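Long-range contacts in pyruvate carboxylase n-terminal domain (Aquifex aeolicus, PDB 1ULZ), which is the biotin carboxylase subunit of a pyruvate carboxylase, a multidomain protein built around an ATP-grasp fold: residues P153-A158 against E199-N204; P205-Y210 against T272-A277. The protein carries 1 engineered substitution. All blocks are in the same frame, centred on the assembly; numbering follows the deposited sequence.

Contact 1 (P153-A158 against E199-N204); sequences PVLLKA and EKFIEN
The antiparallel pairing of Val154 and Leu155 with Lys200 and Glu199 forms one side of a three-stranded sheet in the small lobe of the ATP-grasp fold, where strand 154-158 runs between 168-170 and 196-200. Leu155 and Glu199 are the hydrogen-bonded pair: Leu155 N gives its hydrogen to Glu199 O at 2.6 Å, and Glu199 N returns a bond of 2.9 Å to Leu155 O. Past the non-hydrogen-bonded pair Val154-Lys200, the ladder is extended by Phe201 N, which meets Pro153 O at 3.1 Å from above the carbonyl plane, 36° out of it. The same Pro153 O accepts a second bond from a water that also donates to Phe201 O and accepts from Lys200 NZ, so the water ties the lysine end back to both backbones. The side chains of Leu155 and Glu199 lie alongside each other, with Leu155 CD1 3.6 Å from Glu199 OE2. Val154 turns the other way, onto Leu198 and Cys170. Phe201 carries its CG anti to the backbone N (chi1 -178°), which sets the ring beside Pro153, with Pro153 CG 3.7 Å from Phe201 CD1. The peptide bond before this proline is cis. Ile169 of the third strand also touches both Leu155 and Phe201, while the carboxylate of Glu203 reaches out to a salt bridge with Arg171. The aromatic ring is sandwiched: Glu203 CB sits 3.8 Å above the plane of one face, near the rim, and on the opposite face Leu155 CD2 presses to 3.4 Å from Phe201 CG.

Contact 2 (P205-Y210 against T272-A277); sequences PKHIEY and TMEFIA
Glu209 OE2 receives the N-H of His207 NE2 at 2.7 Å and, across the strands, lies 3.2 Å from Glu274 OE1. The histidine bond is nearly straight, 174° at the hydrogen; it stays in the imidazole plane but reaches the oxygen from above the carboxylate plane. Glu274 crosses the imidazole at its edge, with His207 CE1 3.5 Å from Glu274 CD and the two planes 78° apart. This polar face belongs to strands 206-214 and 269-277, neighbours in the large antiparallel sheet that carries the ATP-grasp core, joined here by six backbone bonds, two at each of the pairs Lys206-Ala277, Ile208-Phe275 and Tyr210-Met273. The other face is largely apolar: Ile208 CG1 packs on Ala277 CB at 3.6 Å, Tyr210 CD1 approaches Phe275 CE1 obliquely, and both rings touch Val258 of helix 248-264. Tyr210 OH hydrogen-bonds to Arg251 O, and Glu209 OE1 forms a salt bridge with Arg226. The face of His207, Glu209 and Glu274 is consistent with the cleft-lining side of an ATP-grasp sheet; its two adjoining acceptors have separate donors, His207 NE2 for Glu209 OE2 and Asn289 ND2 for Glu274 OE1.

In the fold
After the N-terminal parallel sheet and helix 140-150, the chain runs through 153-158, then through strand 168-170 and helix 173-189, and returns at 199-204; contact 1 closes this 40-residue excursion within the small outlying lobe. It then runs directly into 205-210 and makes a longer detour through strands 220-232 and 235-241 and helix 248-264 before 272-277 closes contact 2 in the large sheet. The two loops follow in series, neither nested nor crossed, both within the ATP-grasp part of the chain. Their centres lie about 18 Å apart, yet they touch where Ile202 CG1 meets Ile276 CD1 at 3.9 Å, so the connection from the lobe packs on the sheet it enters.

Contact 1 (P153-A158 against E199-N204)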
# COMPACT_ATOMS: atom_id res chain seq x y z
N PRO A 153 7.72 15.84 40.38
CA PRO A 153 6.65 16.70 40.89
C PRO A 153 5.32 15.99 41.13
O PRO A 153 5.09 14.90 40.62
CB PRO A 153 6.53 17.77 39.81
CG PRO A 153 6.83 16.99 38.55
CD PRO A 153 8.02 16.17 38.97
N VAL A 154 4.46 16.62 41.91
CA VAL A 154 3.14 16.07 42.22
C VAL A 154 2.07 17.14 42.02
O VAL A 154 2.38 18.33 41.90
CB VAL A 154 3.08 15.54 43.67
CG1 VAL A 154 4.09 14.42 43.85
CG2 VAL A 154 3.34 16.67 44.66
N LEU A 155 0.81 16.72 42.00
CA LEU A 155 -0.31 17.63 41.81
C LEU A 155 -1.24 17.62 43.02
O LEU A 155 -1.58 16.56 43.54
CB LEU A 155 -1.13 17.23 40.57
CG LEU A 155 -0.44 16.99 39.23
CD1 LEU A 155 -1.48 16.48 38.23
CD2 LEU A 155 0.22 18.26 38.73
N LEU A 156 -1.66 18.80 43.46
CA LEU A 156 -2.58 18.93 44.58
C LEU A 156 -3.84 19.61 44.05
O LEU A 156 -3.74 20.59 43.33
CB LEU A 156 -1.95 19.79 45.68
CG LEU A 156 -2.77 20.03 46.95
CD1 LEU A 156 -2.98 18.72 47.68
CD2 LEU A 156 -2.03 21.03 47.84
N LYS A 157 -5.01 19.08 44.39
CA LYS A 157 -6.25 19.70 43.91
C LYS A 157 -7.43 19.48 44.84
O LYS A 157 -7.63 18.39 45.37
CB LYS A 157 -6.59 19.20 42.51
CG LYS A 157 -7.07 17.76 42.42
CD LYS A 157 -7.25 17.35 40.95
CE LYS A 157 -8.03 16.04 40.79
NZ LYS A 157 -9.41 16.29 40.24
N ALA A 158 -8.22 20.54 45.02
CA ALA A 158 -9.41 20.48 45.87
C ALA A 158 -10.57 19.94 45.05
O ALA A 158 -10.75 20.30 43.89
CB ALA A 158 -9.73 21.87 46.40
N GLU A 199 -1.69 13.68 43.35
CA GLU A 199 -1.44 12.76 42.25
C GLU A 199 -0.06 13.02 41.68
O GLU A 199 0.43 14.14 41.72
CB GLU A 199 -2.49 12.98 41.15
CG GLU A 199 -2.27 12.19 39.86
CD GLU A 199 -2.95 12.83 38.65
OE1 GLU A 199 -4.17 13.13 38.73
OE2 GLU A 199 -2.27 13.05 37.62
N LYS A 200 0.59 11.99 41.15
CA LYS A 200 1.91 12.18 40.56
C LYS A 200 1.71 12.99 39.28
O LYS A 200 0.75 12.76 38.54
CB LYS A 200 2.52 10.82 40.21
CG LYS A 200 4.00 10.88 39.88
CD LYS A 200 4.48 9.50 39.41
CE LYS A 200 5.99 9.39 39.46
NZ LYS A 200 6.66 10.41 38.61
N PHE A 201 2.59 13.96 39.04
CA PHE A 201 2.51 14.81 37.85
C PHE A 201 3.36 14.21 36.74
O PHE A 201 4.58 14.14 36.87
CB PHE A 201 3.03 16.22 38.16
CG PHE A 201 2.95 17.19 36.99
CD1 PHE A 201 3.76 18.31 36.95
CD2 PHE A 201 2.04 16.99 35.96
CE1 PHE A 201 3.67 19.22 35.90
CE2 PHE A 201 1.94 17.90 34.91
CZ PHE A 201 2.75 19.02 34.89
N ILE A 202 2.71 13.77 35.66
CA ILE A 202 3.43 13.20 34.52
C ILE A 202 3.54 14.34 33.52
O ILE A 202 2.64 14.56 32.71
CB ILE A 202 2.65 12.03 33.87
CG1 ILE A 202 2.22 11.03 34.95
CG2 ILE A 202 3.53 11.33 32.85
CD1 ILE A 202 3.39 10.47 35.74
N GLU A 203 4.66 15.05 33.59
CA GLU A 203 4.90 16.22 32.75
C GLU A 203 5.42 15.95 31.33
O GLU A 203 6.28 15.09 31.12
CB GLU A 203 5.86 17.15 33.49
CG GLU A 203 6.18 18.45 32.80
CD GLU A 203 6.75 19.48 33.75
OE1 GLU A 203 7.53 19.08 34.65
OE2 GLU A 203 6.43 20.67 33.58
N ASN A 204 4.92 16.73 30.36
CA ASN A 204 5.31 16.56 28.96
C ASN A 204 5.10 15.08 28.63
O ASN A 204 6.02 14.39 28.20
CB ASN A 204 6.80 16.89 28.77
CG ASN A 204 7.13 18.34 29.12
OD1 ASN A 204 8.30 18.68 29.30
ND2 ASN A 204 6.11 19.19 29.21
O HOH W 1 6.52 13.09 38.95

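Contact 2 (P205-Y210 against T272-A277)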
# COMPACT_ATOMS: atom_id res chain seq x y z
N PRO A 205 3.87 14.58 28.85
CA PRO A 205 3.60 13.17 28.56
C PRO A 205 3.43 12.80 27.10
O PRO A 205 3.10 13.63 26.25
CB PRO A 205 2.31 12.92 29.34
CG PRO A 205 1.58 14.23 29.16
CD PRO A 205 2.69 15.25 29.41
N LYS A 206 3.69 11.53 26.82
CA LYS A 206 3.51 10.99 25.48
C LYS A 206 2.25 10.15 25.60
O LYS A 206 1.95 9.60 26.67
CB LYS A 206 4.67 10.08 25.09
CG LYS A 206 5.70 10.70 24.18
CD LYS A 206 6.80 9.69 23.87
CE LYS A 206 7.85 10.26 22.92
NZ LYS A 206 7.26 10.62 21.60
N HIS A 207 1.49 10.06 24.52
CA HIS A 207 0.29 9.25 24.49
C HIS A 207 0.72 7.94 23.82
O HIS A 207 1.01 7.92 22.62
CB HIS A 207 -0.79 9.94 23.66
CG HIS A 207 -1.96 9.05 23.32
ND1 HIS A 207 -3.20 9.21 23.89
CD2 HIS A 207 -2.06 8.01 22.47
CE1 HIS A 207 -4.02 8.29 23.41
NE2 HIS A 207 -3.36 7.55 22.54
N ILE A 208 0.80 6.87 24.60
CA ILE A 208 1.20 5.57 24.08
C ILE A 208 0.01 4.63 24.27
O ILE A 208 -0.55 4.54 25.36
CB ILE A 208 2.40 4.98 24.86
CG1 ILE A 208 3.61 5.93 24.79
CG2 ILE A 208 2.75 3.61 24.31
CD1 ILE A 208 4.26 6.02 23.43
N GLU A 209 -0.39 3.93 23.21
CA GLU A 209 -1.54 3.04 23.31
C GLU A 209 -1.30 1.67 22.71
O GLU A 209 -0.66 1.53 21.66
CB GLU A 209 -2.76 3.70 22.66
CG GLU A 209 -2.70 3.82 21.14
CD GLU A 209 -3.88 4.58 20.56
OE1 GLU A 209 -4.20 4.36 19.37
OE2 GLU A 209 -4.49 5.41 21.28
N TYR A 210 -1.83 0.65 23.38
CA TYR A 210 -1.69 -0.72 22.93
C TYR A 210 -2.91 -1.25 22.19
O TYR A 210 -4.06 -1.02 22.60
CB TYR A 210 -1.38 -1.64 24.12
CG TYR A 210 0.09 -1.83 24.39
CD1 TYR A 210 0.82 -0.89 25.11
CD2 TYR A 210 0.76 -2.95 23.90
CE1 TYR A 210 2.18 -1.05 25.33
CE2 TYR A 210 2.12 -3.12 24.11
CZ TYR A 210 2.83 -2.17 24.82
OH TYR A 210 4.18 -2.35 25.01
N THR A 272 -8.42 -1.03 22.41
CA THR A 272 -7.21 -0.23 22.61
C THR A 272 -7.10 0.28 24.04
O THR A 272 -8.05 0.87 24.56
CB THR A 272 -7.18 0.98 21.66
OG1 THR A 272 -7.17 0.53 20.30
CG2 THR A 272 -5.95 1.83 21.91
N MET A 273 -5.96 0.03 24.68
CA MET A 273 -5.74 0.51 26.03
C MET A 273 -4.81 1.72 25.92
O MET A 273 -3.67 1.59 25.47
CB MET A 273 -5.10 -0.56 26.92
CG MET A 273 -5.98 -1.78 27.20
SD MET A 273 -5.70 -2.50 28.87
CE MET A 273 -4.03 -2.89 28.81
N GLU A 274 -5.32 2.88 26.30
CA GLU A 274 -4.54 4.11 26.22
C GLU A 274 -3.78 4.41 27.51
O GLU A 274 -4.32 4.29 28.61
CB GLU A 274 -5.47 5.28 25.85
CG GLU A 274 -6.13 5.09 24.47
CD GLU A 274 -6.88 6.31 23.95
OE1 GLU A 274 -7.21 6.33 22.74
OE2 GLU A 274 -7.16 7.25 24.74
N PHE A 275 -2.50 4.77 27.36
CA PHE A 275 -1.62 5.11 28.48
C PHE A 275 -0.96 6.46 28.22
O PHE A 275 -1.07 7.03 27.13
CB PHE A 275 -0.46 4.11 28.62
CG PHE A 275 -0.86 2.69 28.88
CD1 PHE A 275 -1.30 1.87 27.85
CD2 PHE A 275 -0.75 2.15 30.15
CE1 PHE A 275 -1.62 0.54 28.09
CE2 PHE A 275 -1.07 0.83 30.39
CZ PHE A 275 -1.51 0.02 29.36
N ILE A 276 -0.27 6.97 29.23
CA ILE A 276 0.50 8.20 29.11
C ILE A 276 1.88 7.74 29.55
O ILE A 276 2.01 6.98 30.51
CB ILE A 276 0.01 9.33 30.03
CG1 ILE A 276 -0.08 8.85 31.48
CG2 ILE A 276 -1.33 9.84 29.55
CD1 ILE A 276 -0.58 9.91 32.42
N ALA A 277 2.91 8.16 28.83
CA ALA A 277 4.26 7.75 29.17
C ALA A 277 5.06 8.95 29.65
O ALA A 277 4.85 10.06 29.16
CB ALA A 277 4.94 7.12 27.96